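Protein GLB-12 (Caenorhabditis elegans, PDB 4BJA) binds heme b through two axial histidines and probably takes part in redox signalling as a globin. Local coordinates at residues E42-L47 against R95-M100; K51-L56 against E154-F159; L56-I61 against G91-F96. The protein carries 1 engineered substitution. One frame throughout, in Å; residues are numbered along the deposited sequence.

Contact 1. Residues E42-L47 against R95-M100; sequences ETWQRL and RFYEFM. With HEM (protoporphyrin IX containing Fe), chain B.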
loop_
_atom_site.group_PDB
_atom_site.type_symbol
_atom_site.label_atom_id
_atom_site.label_comp_id
_atom_site.label_asym_id
_atom_site.label_seq_id
_atom_site.Cartn_x
_atom_site.Cartn_y
_atom_site.Cartn_z
ATOM N N GLU A 42 18.303 8.353 -10.088
ATOM C CA GLU A 42 19.101 9.262 -10.953
ATOM C C GLU A 42 18.710 10.719 -10.709
ATOM O O GLU A 42 19.583 11.568 -10.609
ATOM C CB GLU A 42 18.944 8.896 -12.411
ATOM C CG GLU A 42 19.580 7.554 -12.770
ATOM C CD GLU A 42 19.731 7.339 -14.276
ATOM O OE1 GLU A 42 18.906 7.865 -15.051
ATOM O OE2 GLU A 42 20.667 6.613 -14.695
ATOM N N THR A 43 17.404 10.987 -10.590
ATOM C CA THR A 43 16.971 12.358 -10.295
ATOM C C THR A 43 17.450 12.855 -8.918
ATOM O O THR A 43 17.837 14.013 -8.789
ATOM C CB THR A 43 15.476 12.576 -10.477
ATOM O OG1 THR A 43 14.775 11.614 -9.697
ATOM C CG2 THR A 43 15.095 12.415 -11.964
ATOM N N TRP A 44 17.403 12.019 -7.887
ATOM C CA TRP A 44 17.910 12.385 -6.594
ATOM C C TRP A 44 19.411 12.674 -6.664
ATOM O O TRP A 44 19.911 13.634 -6.045
ATOM C CB TRP A 44 17.620 11.271 -5.603
ATOM C CG TRP A 44 18.225 11.474 -4.218
ATOM C CD1 TRP A 44 19.379 10.913 -3.735
ATOM C CD2 TRP A 44 17.672 12.243 -3.140
ATOM N NE1 TRP A 44 19.589 11.308 -2.440
ATOM C CE2 TRP A 44 18.566 12.132 -2.045
ATOM C CE3 TRP A 44 16.514 13.043 -3.003
ATOM C CZ2 TRP A 44 18.321 12.745 -0.793
ATOM C CZ3 TRP A 44 16.292 13.667 -1.781
ATOM C CH2 TRP A 44 17.181 13.510 -0.683
ATOM N N GLN A 45 20.155 11.823 -7.388
ATOM C CA GLN A 45 21.591 12.038 -7.534
ATOM C C GLN A 45 22.010 13.293 -8.311
ATOM O O GLN A 45 23.118 13.795 -8.099
ATOM C CB GLN A 45 22.210 10.814 -8.191
ATOM C CG GLN A 45 22.266 9.699 -7.193
ATOM C CD GLN A 45 23.145 8.615 -7.696
ATOM O OE1 GLN A 45 22.861 8.030 -8.742
ATOM N NE2 GLN A 45 24.226 8.337 -6.974
ATOM N N ARG A 46 21.155 13.766 -9.218
ATOM C CA ARG A 46 21.408 14.973 -10.019
ATOM C C ARG A 46 21.462 16.195 -9.106
ATOM O O ARG A 46 22.130 17.196 -9.422
ATOM C CB ARG A 46 20.264 15.227 -10.985
ATOM C CG ARG A 46 20.125 14.415 -12.236
ATOM C CD ARG A 46 18.789 14.910 -12.908
ATOM N NE ARG A 46 18.181 14.170 -14.032
ATOM C CZ ARG A 46 18.737 13.176 -14.736
ATOM N NH1 ARG A 46 19.953 12.723 -14.459
ATOM N NH2 ARG A 46 18.059 12.629 -15.742
ATOM N N LEU A 47 20.767 16.128 -7.973
ATOM C CA LEU A 47 20.755 17.250 -7.025
ATOM C C LEU A 47 22.145 17.615 -6.504
ATOM O O LEU A 47 22.935 16.750 -6.114
ATOM C CB LEU A 47 19.856 16.925 -5.842
ATOM C CG LEU A 47 18.355 17.301 -5.784
ATOM C CD1 LEU A 47 17.650 17.682 -7.094
ATOM C CD2 LEU A 47 17.605 16.275 -4.938
ATOM N N ARG A 95 18.860 12.797 9.502
ATOM C CA ARG A 95 18.228 11.450 9.519
ATOM C C ARG A 95 17.318 11.274 8.317
ATOM O O ARG A 95 17.299 10.198 7.681
ATOM C CB ARG A 95 17.437 11.204 10.814
ATOM C CG ARG A 95 18.352 11.035 12.067
ATOM C CD ARG A 95 17.576 11.328 13.347
ATOM N NE ARG A 95 18.219 10.872 14.603
ATOM C CZ ARG A 95 19.202 11.517 15.230
ATOM N NH1 ARG A 95 19.712 12.634 14.711
ATOM N NH2 ARG A 95 19.698 11.035 16.366
ATOM N N PHE A 96 16.559 12.326 7.994
ATOM C CA PHE A 96 15.609 12.281 6.876
ATOM C C PHE A 96 16.382 12.234 5.571
ATOM O O PHE A 96 16.091 11.423 4.703
ATOM C CB PHE A 96 14.699 13.529 6.934
ATOM C CG PHE A 96 13.628 13.526 5.910
ATOM C CD1 PHE A 96 13.909 13.900 4.609
ATOM C CD2 PHE A 96 12.333 13.185 6.265
ATOM C CE1 PHE A 96 12.906 13.877 3.629
ATOM C CE2 PHE A 96 11.300 13.152 5.290
ATOM C CZ PHE A 96 11.614 13.522 3.969
ATOM N N TYR A 97 17.429 13.049 5.444
ATOM C CA TYR A 97 18.292 12.964 4.276
ATOM C C TYR A 97 18.886 11.537 4.105
ATOM O O TYR A 97 18.830 10.959 2.999
ATOM C CB TYR A 97 19.408 14.025 4.345
ATOM C CG TYR A 97 20.536 13.670 3.422
ATOM C CD1 TYR A 97 20.425 13.863 2.040
ATOM C CD2 TYR A 97 21.705 13.076 3.926
ATOM C CE1 TYR A 97 21.463 13.450 1.160
ATOM C CE2 TYR A 97 22.736 12.694 3.054
ATOM C CZ TYR A 97 22.595 12.881 1.686
ATOM O OH TYR A 97 23.608 12.495 0.823
ATOM N N GLU A 98 19.414 10.971 5.190
ATOM C CA GLU A 98 20.033 9.608 5.116
ATOM C C GLU A 98 18.992 8.562 4.737
ATOM O O GLU A 98 19.285 7.624 3.981
ATOM C CB GLU A 98 20.683 9.217 6.444
ATOM C CG GLU A 98 21.917 10.057 6.802
ATOM C CD GLU A 98 22.430 9.793 8.212
ATOM O OE1 GLU A 98 21.624 9.432 9.112
ATOM O OE2 GLU A 98 23.651 9.981 8.429
ATOM N N PHE A 99 17.788 8.715 5.269
ATOM C CA PHE A 99 16.675 7.798 4.953
ATOM C C PHE A 99 16.346 7.859 3.473
ATOM O O PHE A 99 16.166 6.803 2.854
ATOM C CB PHE A 99 15.476 8.211 5.812
ATOM C CG PHE A 99 14.160 7.597 5.421
ATOM C CD1 PHE A 99 13.321 8.215 4.486
ATOM C CD2 PHE A 99 13.709 6.453 6.083
ATOM C CE1 PHE A 99 12.080 7.668 4.180
ATOM C CE2 PHE A 99 12.452 5.923 5.806
ATOM C CZ PHE A 99 11.645 6.515 4.835
ATOM N N MET A 100 16.251 9.064 2.896
ATOM C CA MET A 100 15.979 9.191 1.460
ATOM C C MET A 100 17.137 8.694 0.586
ATOM O O MET A 100 16.924 8.119 -0.466
ATOM C CB MET A 100 15.608 10.646 1.118
ATOM C CG MET A 100 14.251 11.040 1.736
ATOM S SD MET A 100 12.917 10.104 0.970
ATOM C CE MET A 100 13.677 10.009 -0.663
HETATM C CHA HEM B . 13.637 10.289 14.113
HETATM C CHB HEM B . 12.570 10.055 9.396
HETATM C CHC HEM B . 8.507 12.500 10.189
HETATM C CHD HEM B . 9.964 13.406 14.689
HETATM C C1A HEM B . 13.656 9.977 12.797
HETATM C C2A HEM B . 14.617 9.098 12.156
HETATM C C3A HEM B . 14.295 9.057 10.851
HETATM C C4A HEM B . 13.143 9.904 10.636
HETATM C CMA HEM B . 14.997 8.283 9.702
HETATM C CAA HEM B . 15.770 8.348 12.902
HETATM C CBA HEM B . 15.603 6.825 12.797
HETATM C CGA HEM B . 14.342 6.476 13.453
HETATM O O1A HEM B . 14.114 6.950 14.602
HETATM O O2A HEM B . 13.557 5.758 12.780
HETATM C C1B HEM B . 11.350 10.648 9.254
HETATM C C2B HEM B . 10.552 10.619 8.034
HETATM C C3B HEM B . 9.448 11.276 8.256
HETATM C C4B HEM B . 9.492 11.766 9.610
HETATM C CMB HEM B . 10.955 9.907 6.732
HETATM C CAB HEM B . 8.307 11.443 7.217
HETATM C CBB HEM B . 7.455 12.429 7.352
HETATM C C1C HEM B . 8.540 12.941 11.468
HETATM C C2C HEM B . 7.527 13.754 12.093
HETATM C C3C HEM B . 7.915 13.999 13.332
HETATM C C4C HEM B . 9.208 13.385 13.537
HETATM C CMC HEM B . 6.212 14.200 11.409
HETATM C CAC HEM B . 7.111 14.842 14.349
HETATM C CBC HEM B . 7.316 14.596 15.631
HETATM C C1D HEM B . 11.107 12.724 14.910
HETATM C C2D HEM B . 11.947 12.886 16.059
HETATM C C3D HEM B . 13.072 11.918 15.879
HETATM C C4D HEM B . 12.812 11.251 14.636
HETATM C CMD HEM B . 11.768 13.845 17.258
HETATM C CAD HEM B . 14.276 11.708 16.817
HETATM C CBD HEM B . 15.461 12.450 16.174
HETATM C CGD HEM B . 15.350 13.972 16.171
HETATM O O1D HEM B . 14.620 14.573 16.987
HETATM O O2D HEM B . 16.035 14.586 15.341
HETATM N NA HEM B . 12.765 10.473 11.838
HETATM N NB HEM B . 10.672 11.370 10.231
HETATM N NC HEM B . 9.547 12.742 12.388
HETATM N ND HEM B . 11.659 11.748 14.072
HETATM FE FE HEM B . 11.192 11.587 12.139
#
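W44 and the pair Y97 and M100 join helix 34-46 to helix 87-108, which by position in the chain probably correspond to helices A and E of the globin fold, and they do so by apolar contact. The indole is carried straight off its helix because CG lies anti to the backbone N (chi1 174°), which sends the six-membered ring toward the other helix. Y97 meets the edge of that ring: CZ2 of W44 lies 3.7 Å from CD1 of Y97, close to the indole plane. M100 adds an off-centre CH-pi contact, its CB standing 4.2 Å from the centroid of the six-membered ring of W44. The pyrrole side of the indole is polar, and there NE1 is hydrogen-bonded to E101, one residue beyond the segment, so a single tryptophan combines apolar contact with a directed bond to the same helix.

Van der Waals contacts with the porphyrin form a second group. The F99 ring receives the heme methyl CMB over one face, 3.6 Å above its plane and toward the rim. F96 touches the same methyl through CD2. R95 is used for its aliphatic part, extended from CG to NE, with CD 3.5 Å from CAA of the heme; the guanidinium carries CBD over one face.

The chemistry implies a division of labour within one helix: Y97 and M100 turn to W44, whereas R95, F96 and F99 line the porphyrin. The wall of the heme pocket is thus tied to helix 34-46 by apolar contact and, through W44 NE1 and E101, by one hydrogen bond.

Contact 2. Residues K51-L56 against E154-F159; sequences KDIVGL and ERLIPF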
loop_
_atom_site.group_PDB
_atom_site.type_symbol
_atom_site.label_atom_id
_atom_site.label_comp_id
_atom_site.label_asym_id
_atom_site.label_seq_id
_atom_site.Cartn_x
_atom_site.Cartn_y
_atom_site.Cartn_z
ATOM N N LYS A 51 21.282 17.491 1.095
ATOM C CA LYS A 51 21.043 17.763 2.532
ATOM C C LYS A 51 20.634 19.222 2.776
ATOM O O LYS A 51 19.810 19.519 3.673
ATOM C CB LYS A 51 22.301 17.538 3.398
ATOM C CG LYS A 51 23.123 16.345 3.076
ATOM C CD LYS A 51 24.449 16.339 3.873
ATOM C CE LYS A 51 25.536 15.549 3.067
ATOM N NZ LYS A 51 26.676 15.049 3.916
ATOM N N ASP A 52 21.229 20.136 2.016
ATOM C CA ASP A 52 20.856 21.548 2.120
ATOM C C ASP A 52 19.383 21.740 1.713
ATOM O O ASP A 52 18.621 22.462 2.384
ATOM C CB ASP A 52 21.746 22.406 1.213
ATOM C CG ASP A 52 23.123 22.747 1.829
ATOM O OD1 ASP A 52 23.445 22.328 2.964
ATOM O OD2 ASP A 52 23.895 23.470 1.138
ATOM N N ILE A 53 18.969 21.102 0.615
ATOM C CA ILE A 53 17.577 21.195 0.176
ATOM C C ILE A 53 16.621 20.615 1.245
ATOM O O ILE A 53 15.575 21.221 1.574
ATOM C CB ILE A 53 17.358 20.521 -1.224
ATOM C CG1 ILE A 53 18.113 21.315 -2.315
ATOM C CG2 ILE A 53 15.890 20.469 -1.519
ATOM C CD1 ILE A 53 18.266 20.569 -3.711
ATOM N N VAL A 54 16.975 19.457 1.807
ATOM C CA VAL A 54 16.182 18.878 2.850
ATOM C C VAL A 54 16.055 19.859 4.036
ATOM O O VAL A 54 14.981 20.044 4.570
ATOM C CB VAL A 54 16.775 17.524 3.317
ATOM C CG1 VAL A 54 16.108 17.022 4.604
ATOM C CG2 VAL A 54 16.659 16.492 2.161
ATOM N N GLY A 55 17.190 20.463 4.429
ATOM C CA GLY A 55 17.208 21.480 5.492
ATOM C C GLY A 55 16.254 22.642 5.178
ATOM O O GLY A 55 15.478 23.032 6.024
ATOM N N LEU A 56 16.292 23.158 3.941
ATOM C CA LEU A 56 15.465 24.342 3.553
ATOM C C LEU A 56 13.986 23.981 3.637
ATOM O O LEU A 56 13.148 24.787 4.057
ATOM C CB LEU A 56 15.781 24.739 2.123
ATOM C CG LEU A 56 17.152 25.419 2.006
ATOM C CD1 LEU A 56 17.407 25.825 0.575
ATOM C CD2 LEU A 56 17.195 26.641 2.932
ATOM N N GLU A 154 5.537 19.377 -2.765
ATOM C CA GLU A 154 5.415 20.712 -3.362
ATOM C C GLU A 154 6.763 21.388 -3.661
ATOM O O GLU A 154 6.895 22.120 -4.624
ATOM C CB GLU A 154 4.604 21.608 -2.375
ATOM C CG GLU A 154 3.168 21.159 -2.184
ATOM C CD GLU A 154 2.428 20.820 -3.541
ATOM O OE1 GLU A 154 2.274 21.696 -4.436
ATOM O OE2 GLU A 154 1.996 19.659 -3.711
ATOM N N ARG A 155 7.761 21.149 -2.799
ATOM C CA ARG A 155 9.038 21.871 -2.824
ATOM C C ARG A 155 10.211 21.080 -3.414
ATOM O O ARG A 155 11.040 21.634 -4.128
ATOM C CB ARG A 155 9.401 22.313 -1.401
ATOM C CG ARG A 155 8.386 23.251 -0.737
ATOM C CD ARG A 155 8.650 24.704 -1.115
ATOM N NE ARG A 155 9.743 25.278 -0.328
ATOM C CZ ARG A 155 10.804 25.904 -0.837
ATOM N NH1 ARG A 155 10.932 26.060 -2.148
ATOM N NH2 ARG A 155 11.733 26.387 -0.026
ATOM N N LEU A 156 10.299 19.779 -3.116
ATOM C CA LEU A 156 11.433 19.001 -3.641
ATOM C C LEU A 156 11.282 18.698 -5.118
ATOM O O LEU A 156 12.282 18.768 -5.861
ATOM C CB LEU A 156 11.503 17.693 -2.865
ATOM C CG LEU A 156 12.832 16.932 -2.785
ATOM C CD1 LEU A 156 12.752 15.414 -2.765
ATOM C CD2 LEU A 156 14.180 17.550 -3.243
ATOM N N ILE A 157 10.055 18.409 -5.565
ATOM C CA ILE A 157 9.867 17.964 -6.954
ATOM C C ILE A 157 10.331 19.006 -7.998
ATOM O O ILE A 157 10.983 18.655 -8.979
ATOM C CB ILE A 157 8.426 17.451 -7.219
ATOM C CG1 ILE A 157 8.237 16.170 -6.403
ATOM C CG2 ILE A 157 8.194 17.247 -8.772
ATOM C CD1 ILE A 157 6.868 15.528 -6.540
ATOM N N PRO A 158 10.046 20.302 -7.789
ATOM C CA PRO A 158 10.608 21.264 -8.748
ATOM C C PRO A 158 12.129 21.316 -8.816
ATOM O O PRO A 158 12.652 21.637 -9.898
ATOM C CB PRO A 158 10.042 22.613 -8.246
ATOM C CG PRO A 158 8.741 22.251 -7.638
ATOM C CD PRO A 158 8.990 20.915 -6.959
ATOM N N PHE A 159 12.859 21.015 -7.721
ATOM C CA PHE A 159 14.318 20.852 -7.819
ATOM C C PHE A 159 14.655 19.605 -8.656
ATOM O O PHE A 159 15.571 19.640 -9.499
ATOM C CB PHE A 159 14.971 20.716 -6.432
ATOM C CG PHE A 159 14.951 21.980 -5.625
ATOM C CD1 PHE A 159 15.798 23.040 -5.972
ATOM C CD2 PHE A 159 14.136 22.110 -4.526
ATOM C CE1 PHE A 159 15.793 24.236 -5.229
ATOM C CE2 PHE A 159 14.120 23.316 -3.776
ATOM C CZ PHE A 159 14.951 24.361 -4.140
#
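I53 points at the gap between L156 and F159 where two helices of the globin fold meet: helix 50-65 and helix 144-160, probably the counterparts of helices B and G. Both branches of the isoleucine are used. CG2 lies anti to the backbone N and CG1 beside it (chi1 -67°), an arrangement that spreads the two arms over different parts of the opposing surface. CG2 reaches both neighbours. L156 comes in nearly perpendicular to I53 and offers the methyl CD2, whereas F159 is antiparallel to the isoleucine and brings CD2 and CE2 of its ring beside CG2. The other arm ends in CD1, which stands over one face of the F159 ring, 4.0 Å above its plane and displaced toward the rim.

No hydrogen bond links the two segments, and the union rests on these apolar contacts. Helix 144-160 is kinked at P158, whose nitrogen makes no bond to the preceding turn, immediately before F159. Polar reinforcement comes from just beyond segment 51-56, where the guanidinium of R155 forms a salt bridge with D60 farther along helix 50-65. On the side of L156, W192 of helix 185-214 provides further cover. The point of convergence is the methyl CG2 of I53, which lies 3.8 Å from CD2 of L156 and likewise 3.8 Å from CD2 of F159.

Contact 3. Residues L56-I61 against G91-F96; sequences LIFLDI and GHILRF. With HEM (protoporphyrin IX containing Fe), chain B.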
loop_
_atom_site.group_PDB
_atom_site.type_symbol
_atom_site.label_atom_id
_atom_site.label_comp_id
_atom_site.label_asym_id
_atom_site.label_seq_id
_atom_site.Cartn_x
_atom_site.Cartn_y
_atom_site.Cartn_z
ATOM N N LEU A 56 16.292 23.158 3.941
ATOM C CA LEU A 56 15.465 24.342 3.553
ATOM C C LEU A 56 13.986 23.981 3.637
ATOM O O LEU A 56 13.148 24.787 4.057
ATOM C CB LEU A 56 15.781 24.739 2.123
ATOM C CG LEU A 56 17.152 25.419 2.006
ATOM C CD1 LEU A 56 17.407 25.825 0.575
ATOM C CD2 LEU A 56 17.195 26.641 2.932
ATOM N N ILE A 57 13.662 22.758 3.205
ATOM C CA ILE A 57 12.277 22.315 3.238
ATOM C C ILE A 57 11.793 22.121 4.693
ATOM O O ILE A 57 10.681 22.517 5.036
ATOM C CB ILE A 57 12.040 21.078 2.325
ATOM C CG1 ILE A 57 12.305 21.475 0.860
ATOM C CG2 ILE A 57 10.565 20.495 2.521
ATOM C CD1 ILE A 57 12.368 20.341 -0.135
ATOM N N PHE A 58 12.612 21.524 5.569
ATOM C CA PHE A 58 12.239 21.431 6.957
ATOM C C PHE A 58 12.114 22.818 7.601
ATOM O O PHE A 58 11.267 23.001 8.461
ATOM C CB PHE A 58 13.195 20.518 7.759
ATOM C CG PHE A 58 12.706 19.119 7.794
ATOM C CD1 PHE A 58 11.639 18.773 8.619
ATOM C CD2 PHE A 58 13.260 18.166 6.924
ATOM C CE1 PHE A 58 11.156 17.422 8.663
ATOM C CE2 PHE A 58 12.766 16.833 6.952
ATOM C CZ PHE A 58 11.742 16.476 7.802
ATOM N N LEU A 59 12.946 23.766 7.185
ATOM C CA LEU A 59 12.780 25.140 7.725
ATOM C C LEU A 59 11.400 25.677 7.316
ATOM O O LEU A 59 10.657 26.184 8.154
ATOM C CB LEU A 59 13.893 26.066 7.262
ATOM C CG LEU A 59 15.263 25.839 7.924
ATOM C CD1 LEU A 59 16.342 26.657 7.222
ATOM C CD2 LEU A 59 15.237 26.161 9.418
ATOM N N ASP A 60 11.016 25.509 6.052
ATOM C CA ASP A 60 9.629 25.882 5.671
ATOM C C ASP A 60 8.543 25.134 6.459
ATOM O O ASP A 60 7.578 25.711 6.895
ATOM C CB ASP A 60 9.408 25.630 4.182
ATOM C CG ASP A 60 10.166 26.590 3.308
ATOM O OD1 ASP A 60 10.784 27.544 3.821
ATOM O OD2 ASP A 60 10.141 26.387 2.062
ATOM N N ILE A 61 8.695 23.824 6.652
ATOM C CA ILE A 61 7.718 23.071 7.406
ATOM C C ILE A 61 7.476 23.642 8.816
ATOM O O ILE A 61 6.318 23.869 9.220
ATOM C CB ILE A 61 8.166 21.602 7.551
ATOM C CG1 ILE A 61 8.020 20.905 6.173
ATOM C CG2 ILE A 61 7.306 20.881 8.611
ATOM C CD1 ILE A 61 8.724 19.515 6.122
ATOM N N GLY A 91 19.402 17.339 13.618
ATOM C CA GLY A 91 19.525 15.846 13.666
ATOM C C GLY A 91 18.481 15.225 12.759
ATOM O O GLY A 91 18.744 14.238 12.040
ATOM N N HIS A 92 17.289 15.798 12.792
ATOM C CA HIS A 92 16.222 15.229 12.006
ATOM C C HIS A 92 16.461 15.417 10.524
ATOM O O HIS A 92 16.087 14.549 9.715
ATOM C CB HIS A 92 14.878 15.815 12.398
ATOM C CG HIS A 92 13.751 14.939 11.979
ATOM N ND1 HIS A 92 12.988 15.194 10.861
ATOM C CD2 HIS A 92 13.328 13.746 12.467
ATOM C CE1 HIS A 92 12.097 14.218 10.711
ATOM N NE2 HIS A 92 12.285 13.329 11.668
ATOM N N ILE A 93 16.964 16.599 10.144
ATOM C CA ILE A 93 17.336 16.855 8.775
ATOM C C ILE A 93 18.378 15.818 8.263
ATOM O O ILE A 93 18.225 15.243 7.176
ATOM C CB ILE A 93 17.859 18.294 8.605
ATOM C CG1 ILE A 93 16.641 19.271 8.667
ATOM C CG2 ILE A 93 18.638 18.416 7.311
ATOM C CD1 ILE A 93 17.078 20.652 9.096
ATOM N N LEU A 94 19.397 15.542 9.080
ATOM C CA LEU A 94 20.392 14.545 8.738
ATOM C C LEU A 94 19.719 13.161 8.562
ATOM O O LEU A 94 19.981 12.448 7.578
ATOM C CB LEU A 94 21.413 14.461 9.874
ATOM C CG LEU A 94 22.363 13.265 9.747
ATOM C CD1 LEU A 94 23.311 13.590 8.622
ATOM C CD2 LEU A 94 23.062 13.002 11.087
ATOM N N ARG A 95 18.860 12.797 9.502
ATOM C CA ARG A 95 18.228 11.450 9.519
ATOM C C ARG A 95 17.318 11.274 8.317
ATOM O O ARG A 95 17.299 10.198 7.681
ATOM C CB ARG A 95 17.437 11.204 10.814
ATOM C CG ARG A 95 18.352 11.035 12.067
ATOM C CD ARG A 95 17.576 11.328 13.347
ATOM N NE ARG A 95 18.219 10.872 14.603
ATOM C CZ ARG A 95 19.202 11.517 15.230
ATOM N NH1 ARG A 95 19.712 12.634 14.711
ATOM N NH2 ARG A 95 19.698 11.035 16.366
ATOM N N PHE A 96 16.559 12.326 7.994
ATOM C CA PHE A 96 15.609 12.281 6.876
ATOM C C PHE A 96 16.382 12.234 5.571
ATOM O O PHE A 96 16.091 11.423 4.703
ATOM C CB PHE A 96 14.699 13.529 6.934
ATOM C CG PHE A 96 13.628 13.526 5.910
ATOM C CD1 PHE A 96 13.909 13.900 4.609
ATOM C CD2 PHE A 96 12.333 13.185 6.265
ATOM C CE1 PHE A 96 12.906 13.877 3.629
ATOM C CE2 PHE A 96 11.300 13.152 5.290
ATOM C CZ PHE A 96 11.614 13.522 3.969
HETATM C CHA HEM B . 13.637 10.289 14.113
HETATM C CHB HEM B . 12.570 10.055 9.396
HETATM C CHC HEM B . 8.507 12.500 10.189
HETATM C CHD HEM B . 9.964 13.406 14.689
HETATM C C1A HEM B . 13.656 9.977 12.797
HETATM C C2A HEM B . 14.617 9.098 12.156
HETATM C C3A HEM B . 14.295 9.057 10.851
HETATM C C4A HEM B . 13.143 9.904 10.636
HETATM C CMA HEM B . 14.997 8.283 9.702
HETATM C CAA HEM B . 15.770 8.348 12.902
HETATM C CBA HEM B . 15.603 6.825 12.797
HETATM C CGA HEM B . 14.342 6.476 13.453
HETATM O O1A HEM B . 14.114 6.950 14.602
HETATM O O2A HEM B . 13.557 5.758 12.780
HETATM C C1B HEM B . 11.350 10.648 9.254
HETATM C C2B HEM B . 10.552 10.619 8.034
HETATM C C3B HEM B . 9.448 11.276 8.256
HETATM C C4B HEM B . 9.492 11.766 9.610
HETATM C CMB HEM B . 10.955 9.907 6.732
HETATM C CAB HEM B . 8.307 11.443 7.217
HETATM C CBB HEM B . 7.455 12.429 7.352
HETATM C C1C HEM B . 8.540 12.941 11.468
HETATM C C2C HEM B . 7.527 13.754 12.093
HETATM C C3C HEM B . 7.915 13.999 13.332
HETATM C C4C HEM B . 9.208 13.385 13.537
HETATM C CMC HEM B . 6.212 14.200 11.409
HETATM C CAC HEM B . 7.111 14.842 14.349
HETATM C CBC HEM B . 7.316 14.596 15.631
HETATM C C1D HEM B . 11.107 12.724 14.910
HETATM C C2D HEM B . 11.947 12.886 16.059
HETATM C C3D HEM B . 13.072 11.918 15.879
HETATM C C4D HEM B . 12.812 11.251 14.636
HETATM C CMD HEM B . 11.768 13.845 17.258
HETATM C CAD HEM B . 14.276 11.708 16.817
HETATM C CBD HEM B . 15.461 12.450 16.174
HETATM C CGD HEM B . 15.350 13.972 16.171
HETATM O O1D HEM B . 14.620 14.573 16.987
HETATM O O2D HEM B . 16.035 14.586 15.341
HETATM N NA HEM B . 12.765 10.473 11.838
HETATM N NB HEM B . 10.672 11.370 10.231
HETATM N NC HEM B . 9.547 12.742 12.388
HETATM N ND HEM B . 11.659 11.748 14.072
HETATM FE FE HEM B . 11.192 11.587 12.139
#
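F58 and H92 are brought together by torsions on both helices: the imidazole CG of H92 lies anti to the backbone N (chi1 -160°), as does the ring carbon CG of F96, so these two side chains, one helical turn apart, leave helix 87-108 roughly alongside each other. From helix 50-65, F58 projects toward that helix with chi1 at -92°, away from a staggered value, and puts the far end of its ring between them.

Two edge-to-face pairs result. Toward H92 the arrangement is offset, the imidazole presenting its edge to the phenyl face with the planes at 82°; ND1 of H92 comes within 3.5 Å of CZ of F58. Toward F96 the roles are reversed, for here F58 supplies the edge and F96 the face, with CE2 of F58 3.6 Å from CG of F96. Farther back, I93 lies antiparallel alongside F58, and its CG1 packs at 3.8 Å against CB of F58. One face of the F58 ring also carries the methyl CD1 of I61, from its own helix.

The far side of the imidazole holds the heme. NE2 of H92 binds the iron at 2.1 Å, and H127 supplies the other axial nitrogen. One heme propionate lies close to the same residue, O2D being 3.4 Å from CB of H92. Nearby, NH1 of R95 makes a weak hydrogen bond to the carbonyl O of G91.

The two helices probably correspond to B and E of globins, which would put H92 at the distal histidine position. F58, with F73, packs against the H92 ring as a second-shell aromatic group. Because protein nitrogens hold both axial positions, an external ligand would have to displace one of them, consistent with a redox role.

From the N terminus, helix 34-46 comes first, and contact 1 closes a loop from it to helix 87-108. Helix 50-65 follows directly and takes part in two contacts that share L56. Contact 3 joins its 56-61 portion to helix 87-108, ending on the same stretch as contact 1, with R95 and F96 common to both. Contact 2 runs from 51-56 across a longer span to helix 144-160; it encloses contact 3 and crosses contact 1, since their segments alternate. The salt bridge between R155 and D60 binds contacts 2 and 3 directly. Together the three contacts join four helices, of which helix 87-108 lies against the porphyrin.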